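Side-chain contacts in glucose import ATP-binding protein GlcV (Sulfolobus solfataricus, PDB 1OXX), which binds and hydrolyses ATP to energise glucose uptake as the nucleotide-binding subunit of the GlcSTUV ABC transporter: residues Gly31-Ile36 with Glu185-Leu190; Gly35-Ser40 with Ala202-Ile207; Trp91-Asn96 with Ala144-Val149; Glu166-Leu171 with Asp177-Leu182. The protein carries 1 engineered substitution. All blocks are in the same frame, centred on the assembly; numbering follows the deposited sequence. Where two conformers were deposited one is given.

Interaction 1 of 4, residues Gly31-Ile36 with Glu185-Leu190; sequences GERFGI and EVQSRL
Arg33 and Gln187 meet along their aliphatic parts before their polar ends come together through a water. In the arginine conformer given, one of two deposited, Arg33 CG lies 3.8 Å from Gln187 CD, and Arg33 CD lies 3.5 Å from Gln187 OE1, so the arginine's methylenes run past the amide on its oxygen side. The guanidinium and amide planes stand 78° apart, and in this conformer one water joins them. It accepts from Arg33 NH1 at 2.8 Å, in the plane of the guanidinium, and donates to Gln187 OE1 at 2.9 Å. On the nitrogen side of the amide, Gln187 NE2 comes within 3.2 Å of Gly31 O, but at an angle too poor for a hydrogen bond. Its actual acceptor is Val192 O, in the short link between helix 176-190 and strand 193-198. Gln187 reaches out from the helix with CG anti to the backbone N (chi1 -169°) and then bends at chi2, which turns the amide across the arginine. Farther out, Arg33 NH2 forms a salt bridge with Asp209, while Gly31 N bonds Thr193 OG1. The buried amide has a partner at each end, consistent with the way round it is modelled.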
# COMPACT_ATOMS: atom_id res chain seq x y z
N GLY A 31 18.04 -3.54 -4.96
CA GLY A 31 17.12 -4.33 -5.75
C GLY A 31 15.86 -4.76 -5.02
O GLY A 31 15.04 -5.51 -5.56
N GLU A 32 15.71 -4.29 -3.79
CA GLU A 32 14.54 -4.66 -2.99
C GLU A 32 13.29 -3.92 -3.46
O GLU A 32 13.37 -2.80 -3.92
CB GLU A 32 14.81 -4.40 -1.51
CG GLU A 32 13.68 -4.87 -0.59
CD GLU A 32 14.02 -4.79 0.89
OE1 GLU A 32 14.84 -3.94 1.28
OE2 GLU A 32 13.46 -5.60 1.68
N ARG A 33 12.14 -4.60 -3.36
CA ARG A 33 10.83 -4.02 -3.61
C ARG A 33 10.23 -3.72 -2.24
O ARG A 33 9.82 -4.63 -1.51
CB ARG A 33 9.96 -5.00 -4.40
CG ARG A 33 10.52 -5.34 -5.78
CD ARG A 33 9.71 -6.38 -6.55
NE ARG A 33 8.83 -7.16 -5.68
CZ ARG A 33 7.96 -8.07 -6.12
NH1 ARG A 33 7.87 -8.33 -7.42
NH2 ARG A 33 7.19 -8.73 -5.27
N PHE A 34 10.26 -2.44 -1.88
CA PHE A 34 9.81 -1.98 -0.59
C PHE A 34 8.56 -1.13 -0.73
O PHE A 34 8.46 -0.29 -1.61
CB PHE A 34 10.90 -1.17 0.10
CG PHE A 34 10.68 -0.99 1.57
CD1 PHE A 34 11.15 -1.92 2.47
CD2 PHE A 34 10.02 0.11 2.06
CE1 PHE A 34 10.95 -1.76 3.80
CE2 PHE A 34 9.81 0.27 3.41
CZ PHE A 34 10.28 -0.67 4.28
N GLY A 35 7.61 -1.36 0.15
CA GLY A 35 6.41 -0.55 0.16
C GLY A 35 6.18 0.19 1.47
O GLY A 35 6.67 -0.21 2.52
N ILE A 36 5.42 1.28 1.39
CA ILE A 36 4.95 1.99 2.57
C ILE A 36 3.42 2.11 2.50
O ILE A 36 2.86 2.53 1.47
CB ILE A 36 5.59 3.41 2.66
CG1 ILE A 36 7.12 3.35 2.81
CG2 ILE A 36 5.01 4.15 3.81
CD1 ILE A 36 7.59 2.99 4.19
N GLU A 185 7.22 -6.63 -13.94
CA GLU A 185 8.07 -7.07 -15.04
C GLU A 185 9.25 -6.13 -15.24
O GLU A 185 10.39 -6.57 -15.41
CB GLU A 185 7.24 -7.15 -16.33
N VAL A 186 8.98 -4.83 -15.24
CA VAL A 186 10.03 -3.83 -15.37
C VAL A 186 11.07 -3.97 -14.27
O VAL A 186 12.27 -3.94 -14.53
CB VAL A 186 9.42 -2.41 -15.32
CG1 VAL A 186 10.47 -1.37 -14.97
CG2 VAL A 186 8.73 -2.09 -16.64
N GLN A 187 10.61 -4.12 -13.03
CA GLN A 187 11.54 -4.23 -11.92
C GLN A 187 12.42 -5.46 -12.07
O GLN A 187 13.63 -5.39 -11.84
CB GLN A 187 10.80 -4.25 -10.58
CG GLN A 187 11.72 -4.09 -9.37
CD GLN A 187 12.47 -5.37 -9.02
OE1 GLN A 187 11.95 -6.48 -9.22
NE2 GLN A 187 13.68 -5.23 -8.48
N SER A 188 11.83 -6.58 -12.48
CA SER A 188 12.58 -7.82 -12.65
C SER A 188 13.64 -7.68 -13.72
O SER A 188 14.79 -8.13 -13.54
CB SER A 188 11.63 -8.95 -13.05
OG SER A 188 12.34 -10.18 -13.13
N ARG A 189 13.25 -7.07 -14.84
CA ARG A 189 14.12 -6.89 -15.99
C ARG A 189 15.29 -5.96 -15.70
O ARG A 189 16.41 -6.21 -16.13
CB ARG A 189 13.29 -6.33 -17.14
CG ARG A 189 14.07 -6.01 -18.38
CD ARG A 189 13.18 -5.80 -19.59
NE ARG A 189 12.27 -4.68 -19.40
CZ ARG A 189 12.65 -3.42 -19.42
NH1 ARG A 189 13.93 -3.14 -19.60
NH2 ARG A 189 11.78 -2.45 -19.25
N LEU A 190 15.03 -4.89 -14.96
CA LEU A 190 16.07 -3.90 -14.69
C LEU A 190 16.83 -4.12 -13.37
O LEU A 190 17.97 -3.66 -13.25
CB LEU A 190 15.44 -2.50 -14.66
CG LEU A 190 14.83 -2.01 -15.97
CD1 LEU A 190 14.21 -0.64 -15.81
CD2 LEU A 190 15.88 -1.93 -17.07
O HOH W 1 9.42 -7.71 -9.68

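Interaction 2 of 4, residues Gly35-Ser40 with Ala202-Ile207; sequences GILGPS and ADIFAI
Ile204 lies against Gly35 and Leu37 where the central strand of the P-loop NTPase core, just ahead of the Walker A loop, is covered by helix 201-207. The segments run nearly antiparallel: the axes of strand 35-37 and helix 202-207 are 159° apart and approach to 8.8 Å. The close-fitting part is at Gly35, where there is no room for a CB beside Ile204 CD1 and the methyl comes down onto the backbone, with Gly35 CA 3.9 Å from Ile204 CD1 and Ile36 N 4.1 Å from the same CD1. Ile204 gets there by setting CG1 anti to its carbonyl carbon (chi1 -67°), from which CD1 continues toward the strand. Leu37 packs across the isoleucine, but the modelled conformer, one of two, comes implausibly close to it, and the exact fit there is doubtful. Val211 of the adjacent strand touches both side chains, and Ile241 of helix 235-241 also packs on Leu37. Past Leu37 the chain leaves the helix behind and enters the loop, where Pro39 and Ser40 are exposed. Ser40, inferred to bind ATP, occupies the N-cap position of helix 41-52, its OG hydrogen-bonded to Gly43 N.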
# COMPACT_ATOMS: atom_id res chain seq x y z
N GLY A 35 7.61 -1.36 0.15
CA GLY A 35 6.41 -0.55 0.16
C GLY A 35 6.18 0.19 1.47
O GLY A 35 6.67 -0.21 2.52
N ILE A 36 5.42 1.28 1.39
CA ILE A 36 4.95 1.99 2.57
C ILE A 36 3.42 2.11 2.50
O ILE A 36 2.86 2.53 1.47
CB ILE A 36 5.59 3.41 2.66
CG1 ILE A 36 7.12 3.35 2.81
CG2 ILE A 36 5.01 4.15 3.81
CD1 ILE A 36 7.59 2.99 4.19
N LEU A 37 2.77 1.70 3.59
CA LEU A 37 1.33 1.82 3.79
C LEU A 37 1.09 2.77 4.97
O LEU A 37 1.90 2.80 5.89
CB LEU A 37 0.72 0.48 4.18
CG LEU A 37 0.59 -0.53 3.03
CD1 LEU A 37 0.20 -1.92 3.56
CD2 LEU A 37 -0.38 -0.09 1.94
N GLY A 38 -0.03 3.51 4.97
CA GLY A 38 -0.38 4.38 6.09
C GLY A 38 -1.61 5.24 5.87
O GLY A 38 -2.03 5.41 4.74
N PRO A 39 -2.19 5.79 6.95
CA PRO A 39 -3.40 6.62 6.84
C PRO A 39 -3.15 7.97 6.19
O PRO A 39 -4.11 8.57 5.72
CB PRO A 39 -3.81 6.86 8.31
CG PRO A 39 -3.01 5.90 9.11
CD PRO A 39 -1.76 5.63 8.35
N SER A 40 -1.91 8.45 6.16
CA SER A 40 -1.66 9.80 5.66
C SER A 40 -1.00 9.88 4.28
O SER A 40 0.21 9.69 4.14
CB SER A 40 -0.81 10.61 6.65
OG SER A 40 -0.75 11.97 6.25
N ALA A 202 -3.68 -3.45 -2.09
CA ALA A 202 -3.52 -4.29 -3.27
C ALA A 202 -2.23 -3.95 -4.03
O ALA A 202 -1.59 -4.82 -4.63
CB ALA A 202 -4.73 -4.16 -4.18
N ASP A 203 -1.84 -2.69 -3.98
CA ASP A 203 -0.61 -2.26 -4.62
C ASP A 203 0.58 -2.89 -3.90
O ASP A 203 1.55 -3.35 -4.51
CB ASP A 203 -0.52 -0.74 -4.61
CG ASP A 203 -1.54 -0.09 -5.54
OD1 ASP A 203 -1.84 1.12 -5.37
OD2 ASP A 203 -2.11 -0.71 -6.45
N ILE A 204 0.50 -2.92 -2.57
CA ILE A 204 1.55 -3.51 -1.73
C ILE A 204 1.68 -5.01 -1.97
O ILE A 204 2.77 -5.54 -2.18
CB ILE A 204 1.20 -3.26 -0.25
CG1 ILE A 204 1.27 -1.78 0.08
CG2 ILE A 204 2.10 -4.07 0.69
CD1 ILE A 204 2.58 -1.19 -0.20
N PHE A 205 0.57 -5.72 -1.92
CA PHE A 205 0.63 -7.17 -2.11
C PHE A 205 1.15 -7.56 -3.49
O PHE A 205 1.81 -8.59 -3.64
CB PHE A 205 -0.73 -7.80 -1.84
CG PHE A 205 -0.97 -8.07 -0.39
CD1 PHE A 205 -1.70 -7.18 0.38
CD2 PHE A 205 -0.40 -9.17 0.24
CE1 PHE A 205 -1.91 -7.40 1.73
CE2 PHE A 205 -0.60 -9.39 1.58
CZ PHE A 205 -1.35 -8.50 2.34
N ALA A 206 0.83 -6.74 -4.48
CA ALA A 206 1.20 -7.07 -5.83
C ALA A 206 2.67 -6.86 -6.08
O ALA A 206 3.29 -7.64 -6.80
CB ALA A 206 0.39 -6.22 -6.80
N ILE A 207 3.24 -5.82 -5.47
CA ILE A 207 4.58 -5.39 -5.83
C ILE A 207 5.66 -5.45 -4.77
O ILE A 207 6.82 -5.66 -5.10
CB ILE A 207 4.49 -3.92 -6.32
CG1 ILE A 207 3.71 -3.84 -7.63
CG2 ILE A 207 5.87 -3.34 -6.51
CD1 ILE A 207 3.23 -2.43 -7.95

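Interaction 3 of 4, residues Trp91-Asn96 with Ala144-Val149; sequences WALYPN and AQQQRV. Engineered in segment 144-149: Ala144 (natural residue Gly).
Leu93 carries this contact from the loop side, pushing both methyls of its fork against helix 143-155. The apolar part is its meeting with Val149. Leu93 CD2 is 3.8 Å from Val149 CG1, and Leu93 CD1 is 3.9 Å from that same CG1, so both leucine methyls rest against the same valine methyl. Val149 presents this methyl by keeping CG1 anti to the backbone N (chi1 173°). Ala99 and Ile103 of helix 99-104 and Ile130 also touch Val149.

A second kind of contact sets carbon against the helix backbone and a polar residue. Leu93 CD1 comes to 3.9 Å from Gln146 O and 4.2 Å from Gln146 CB, one turn ahead of Val149 along the helix. Gln146 thus gives the leucine its backbone and the root of its side chain. The amide end has its partner in another loop, where Gln146 NE2 bonds Pro138 O.

Polar bonds to the loop come from farther along the same helix: Arg153 NH2 and NH1 hold the carbonyl oxygens of Trp91 and Ala92 respectively, and the arginine also makes a cation-pi contact with Trp91.

The loop follows Gln89, inferred to contact ATP, and corresponds to the Q-loop region of ABC ATPases. The helix begins at the LSGGQ signature, here bearing the engineered Ala144 in place of the natural glycine, so the contact joins the Q-loop region, which links the core to the helical subdomain, to the signature helix.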
# COMPACT_ATOMS: atom_id res chain seq x y z
N TRP A 91 2.50 13.86 -10.89
CA TRP A 91 3.40 14.29 -11.97
C TRP A 91 2.80 13.85 -13.30
O TRP A 91 3.06 12.75 -13.78
CB TRP A 91 4.80 13.69 -11.83
CG TRP A 91 5.77 14.22 -12.83
CD1 TRP A 91 5.69 15.42 -13.49
CD2 TRP A 91 6.97 13.60 -13.29
NE1 TRP A 91 6.78 15.58 -14.32
CE2 TRP A 91 7.58 14.47 -14.22
CE3 TRP A 91 7.61 12.38 -13.01
CZ2 TRP A 91 8.78 14.17 -14.87
CZ3 TRP A 91 8.80 12.09 -13.65
CH2 TRP A 91 9.37 12.98 -14.57
N ALA A 92 2.00 14.71 -13.91
CA ALA A 92 1.30 14.32 -15.13
C ALA A 92 2.16 14.46 -16.37
O ALA A 92 3.26 14.99 -16.35
CB ALA A 92 0.05 15.16 -15.27
N LEU A 93 1.64 13.94 -17.47
CA LEU A 93 2.31 14.15 -18.75
C LEU A 93 2.05 15.59 -19.19
O LEU A 93 1.05 16.19 -18.82
CB LEU A 93 1.77 13.18 -19.80
CG LEU A 93 1.93 11.69 -19.50
CD1 LEU A 93 1.24 10.86 -20.57
CD2 LEU A 93 3.41 11.35 -19.42
N TYR A 94 2.96 16.17 -19.97
CA TYR A 94 2.77 17.52 -20.48
C TYR A 94 1.75 17.41 -21.61
O TYR A 94 1.99 16.71 -22.59
CB TYR A 94 4.07 18.09 -21.03
CG TYR A 94 5.03 18.59 -19.98
CD1 TYR A 94 6.07 17.78 -19.55
CD2 TYR A 94 4.89 19.85 -19.43
CE1 TYR A 94 6.96 18.24 -18.58
CE2 TYR A 94 5.78 20.31 -18.47
CZ TYR A 94 6.81 19.50 -18.05
OH TYR A 94 7.69 19.96 -17.10
N PRO A 95 0.62 18.09 -21.47
CA PRO A 95 -0.48 17.93 -22.42
C PRO A 95 -0.16 18.38 -23.84
O PRO A 95 -0.79 17.85 -24.77
CB PRO A 95 -1.59 18.78 -21.80
CG PRO A 95 -0.85 19.77 -20.95
CD PRO A 95 0.28 19.01 -20.37
N ASN A 96 0.74 19.34 -24.02
CA ASN A 96 1.07 19.83 -25.35
C ASN A 96 2.42 19.35 -25.88
O ASN A 96 3.03 19.98 -26.75
CB ASN A 96 1.02 21.34 -25.41
CG ASN A 96 0.84 21.84 -26.82
OD1 ASN A 96 0.28 21.12 -27.66
ND2 ASN A 96 1.33 23.04 -27.10
N ALA A 144 -4.17 3.18 -20.28
CA ALA A 144 -3.03 2.28 -20.18
C ALA A 144 -1.85 2.86 -20.94
O ALA A 144 -0.72 2.78 -20.48
CB ALA A 144 -3.36 0.92 -20.70
N GLN A 145 -2.10 3.45 -22.10
CA GLN A 145 -1.02 4.07 -22.85
C GLN A 145 -0.40 5.25 -22.11
O GLN A 145 0.81 5.43 -22.14
CB GLN A 145 -1.50 4.47 -24.24
CG GLN A 145 -1.75 3.27 -25.13
CD GLN A 145 -2.47 3.60 -26.42
OE1 GLN A 145 -3.12 4.65 -26.54
NE2 GLN A 145 -2.36 2.70 -27.40
N GLN A 146 -1.22 6.06 -21.43
CA GLN A 146 -0.70 7.18 -20.66
C GLN A 146 0.18 6.66 -19.54
O GLN A 146 1.24 7.21 -19.26
CB GLN A 146 -1.84 8.04 -20.09
CG GLN A 146 -2.66 8.77 -21.14
CD GLN A 146 -3.98 9.26 -20.60
OE1 GLN A 146 -4.33 8.97 -19.45
NE2 GLN A 146 -4.73 9.99 -21.41
N GLN A 147 -0.27 5.58 -18.91
CA GLN A 147 0.52 4.95 -17.86
C GLN A 147 1.87 4.51 -18.38
O GLN A 147 2.92 4.72 -17.75
CB GLN A 147 -0.24 3.74 -17.31
CG GLN A 147 0.37 3.20 -16.05
CD GLN A 147 -0.14 3.91 -14.81
OE1 GLN A 147 -1.16 4.63 -14.87
NE2 GLN A 147 0.53 3.70 -13.69
N ARG A 148 1.86 3.88 -19.54
CA ARG A 148 3.09 3.41 -20.14
C ARG A 148 4.01 4.56 -20.58
O ARG A 148 5.23 4.44 -20.44
CB ARG A 148 2.80 2.43 -21.27
CG ARG A 148 2.21 1.13 -20.75
CD ARG A 148 1.69 0.24 -21.83
NE ARG A 148 1.19 -1.00 -21.24
CZ ARG A 148 1.78 -2.17 -21.36
NH1 ARG A 148 2.89 -2.28 -22.07
NH2 ARG A 148 1.25 -3.23 -20.77
N VAL A 149 3.46 5.67 -21.07
CA VAL A 149 4.30 6.81 -21.41
C VAL A 149 4.93 7.39 -20.15
O VAL A 149 6.10 7.74 -20.15
CB VAL A 149 3.49 7.88 -22.14
CG1 VAL A 149 4.31 9.14 -22.34
CG2 VAL A 149 3.02 7.32 -23.45

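Interaction 4 of 4, residues Glu166-Leu171 with Asp177-Leu182; sequences EPFSNL and DSARAL
Phe168 offers one ring face to the aliphatic stem of Arg180, whose CG stands 4.0 Å from the ring centroid and 27° off the ring normal, a CH-pi contact. Pro167 CG lies over the opposite face, near the rim, so the ring is held between the proline and the arginine stem. The guanidinium is not stacked on the ring: their planes are 78° apart. With the chain extended from CG to NE, Arg180 carries its charged end past the ring to acidic partners. NE forms a salt bridge with Asp203 on helix 201-207, and NH1 one with Asp177 OD1 at 2.9 Å. The latter bond is bent, 133° at the hydrogen, and reaches the carboxylate from above its plane. Ala179 fills the angle between two side chains of the loop, its CB 3.6 Å from Phe168 CD2 and a snug 3.5 Å from Leu171 CD1. Two overlapping type I turns bring Phe168 and Leu171 against the same helix. Ser169 OG hydrogen-bonds Glu166, inferred to bind ATP, whose other carboxylate oxygen meets His199 ND1. A glutamate just after strand 161-165 and then, past Pro167 and Phe168, Ser-Asn-Leu match the end of Walker B and the D-loop of ABC ATPases.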
# COMPACT_ATOMS: atom_id res chain seq x y z
N GLU A 166 1.18 6.31 -5.50
CA GLU A 166 -0.18 6.14 -6.01
C GLU A 166 -0.15 5.96 -7.52
O GLU A 166 -0.91 6.61 -8.24
CB GLU A 166 -1.04 7.37 -5.69
CG GLU A 166 -1.35 7.56 -4.23
CD GLU A 166 -2.40 6.59 -3.72
OE1 GLU A 166 -3.27 6.18 -4.53
OE2 GLU A 166 -2.36 6.24 -2.53
N PRO A 167 0.70 5.06 -8.00
CA PRO A 167 0.97 4.97 -9.43
C PRO A 167 -0.15 4.45 -10.31
O PRO A 167 -0.06 4.62 -11.54
CB PRO A 167 2.11 3.96 -9.49
CG PRO A 167 1.85 3.11 -8.32
CD PRO A 167 1.48 4.08 -7.23
N PHE A 168 -1.17 3.81 -9.73
CA PHE A 168 -2.22 3.18 -10.53
C PHE A 168 -3.57 3.81 -10.30
O PHE A 168 -4.59 3.34 -10.82
CB PHE A 168 -2.30 1.69 -10.19
CG PHE A 168 -0.97 1.02 -10.17
CD1 PHE A 168 -0.50 0.43 -9.02
CD2 PHE A 168 -0.17 1.02 -11.31
CE1 PHE A 168 0.74 -0.16 -9.00
CE2 PHE A 168 1.04 0.44 -11.29
CZ PHE A 168 1.50 -0.17 -10.13
N SER A 169 -3.57 4.89 -9.54
CA SER A 169 -4.83 5.49 -9.13
C SER A 169 -5.55 6.27 -10.23
O SER A 169 -6.70 6.63 -10.05
CB SER A 169 -4.61 6.35 -7.89
OG SER A 169 -4.02 5.56 -6.86
N ASN A 170 -4.91 6.50 -11.37
CA ASN A 170 -5.58 7.18 -12.48
C ASN A 170 -6.36 6.18 -13.33
O ASN A 170 -7.21 6.56 -14.13
CB ASN A 170 -4.57 7.88 -13.39
CG ASN A 170 -4.05 9.17 -12.81
OD1 ASN A 170 -4.59 9.69 -11.84
ND2 ASN A 170 -2.99 9.71 -13.41
N LEU A 171 -6.06 4.91 -13.14
CA LEU A 171 -6.63 3.86 -13.96
C LEU A 171 -7.92 3.34 -13.40
O LEU A 171 -8.13 3.32 -12.18
CB LEU A 171 -5.67 2.68 -14.06
CG LEU A 171 -4.36 2.92 -14.79
CD1 LEU A 171 -3.44 1.73 -14.62
CD2 LEU A 171 -4.63 3.19 -16.26
N ASP A 177 -4.61 -4.41 -12.38
CA ASP A 177 -3.84 -5.64 -12.25
C ASP A 177 -2.80 -5.70 -13.37
O ASP A 177 -1.64 -6.07 -13.15
CB ASP A 177 -4.76 -6.87 -12.23
CG ASP A 177 -5.45 -7.05 -10.88
OD1 ASP A 177 -4.90 -6.58 -9.86
OD2 ASP A 177 -6.54 -7.66 -10.76
N SER A 178 -3.21 -5.31 -14.58
CA SER A 178 -2.28 -5.27 -15.70
C SER A 178 -1.12 -4.31 -15.43
O SER A 178 0.03 -4.62 -15.71
CB SER A 178 -3.01 -4.82 -16.98
OG SER A 178 -4.10 -4.08 -16.46
N ALA A 179 -1.43 -3.14 -14.88
CA ALA A 179 -0.43 -2.12 -14.62
C ALA A 179 0.51 -2.59 -13.53
O ALA A 179 1.71 -2.35 -13.59
CB ALA A 179 -1.10 -0.83 -14.22
N ARG A 180 -0.02 -3.25 -12.51
CA ARG A 180 0.85 -3.77 -11.46
C ARG A 180 1.80 -4.82 -12.02
O ARG A 180 2.98 -4.88 -11.65
CB ARG A 180 0.03 -4.38 -10.32
CG ARG A 180 -0.81 -3.39 -9.54
CD ARG A 180 -1.89 -4.03 -8.68
NE ARG A 180 -2.69 -3.02 -7.99
CZ ARG A 180 -4.02 -3.03 -7.93
NH1 ARG A 180 -4.72 -3.99 -8.50
NH2 ARG A 180 -4.64 -2.06 -7.28
N ALA A 181 1.27 -5.68 -12.88
CA ALA A 181 2.08 -6.72 -13.51
C ALA A 181 3.21 -6.11 -14.36
O ALA A 181 4.32 -6.61 -14.37
CB ALA A 181 1.21 -7.64 -14.33
N LEU A 182 2.92 -5.02 -15.06
CA LEU A 182 3.92 -4.38 -15.88
C LEU A 182 5.04 -3.83 -14.99
O LEU A 182 6.21 -3.99 -15.31
CB LEU A 182 3.31 -3.28 -16.73
CG LEU A 182 4.30 -2.49 -17.58
CD1 LEU A 182 4.98 -3.41 -18.57
CD2 LEU A 182 3.62 -1.33 -18.31

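In the fold
All four contacts belong to the ABC ATPase domain. Interactions 1 and 2 both start on strand 33-37, sharing Gly35 and Ile36, and reach different helices, 176-190 and 201-207, with centres 14 Å apart. Interaction 4 uses an earlier part of helix 176-190 and lies about 12 Å from the centre of interaction 2, which it touches through the Arg180-Asp203 salt bridge. Interaction 3, 23 Å from interaction 2, is set out in the helical subdomain, but Gln147 of its helix packs on Phe168 and probably bonds Pro167 O of interaction 4. Along the chain, 3 and then 4 fall between the two halves of 1 and 2. Thus Walker A, Q-loop, signature and D-loop regions are joined in one continuous set.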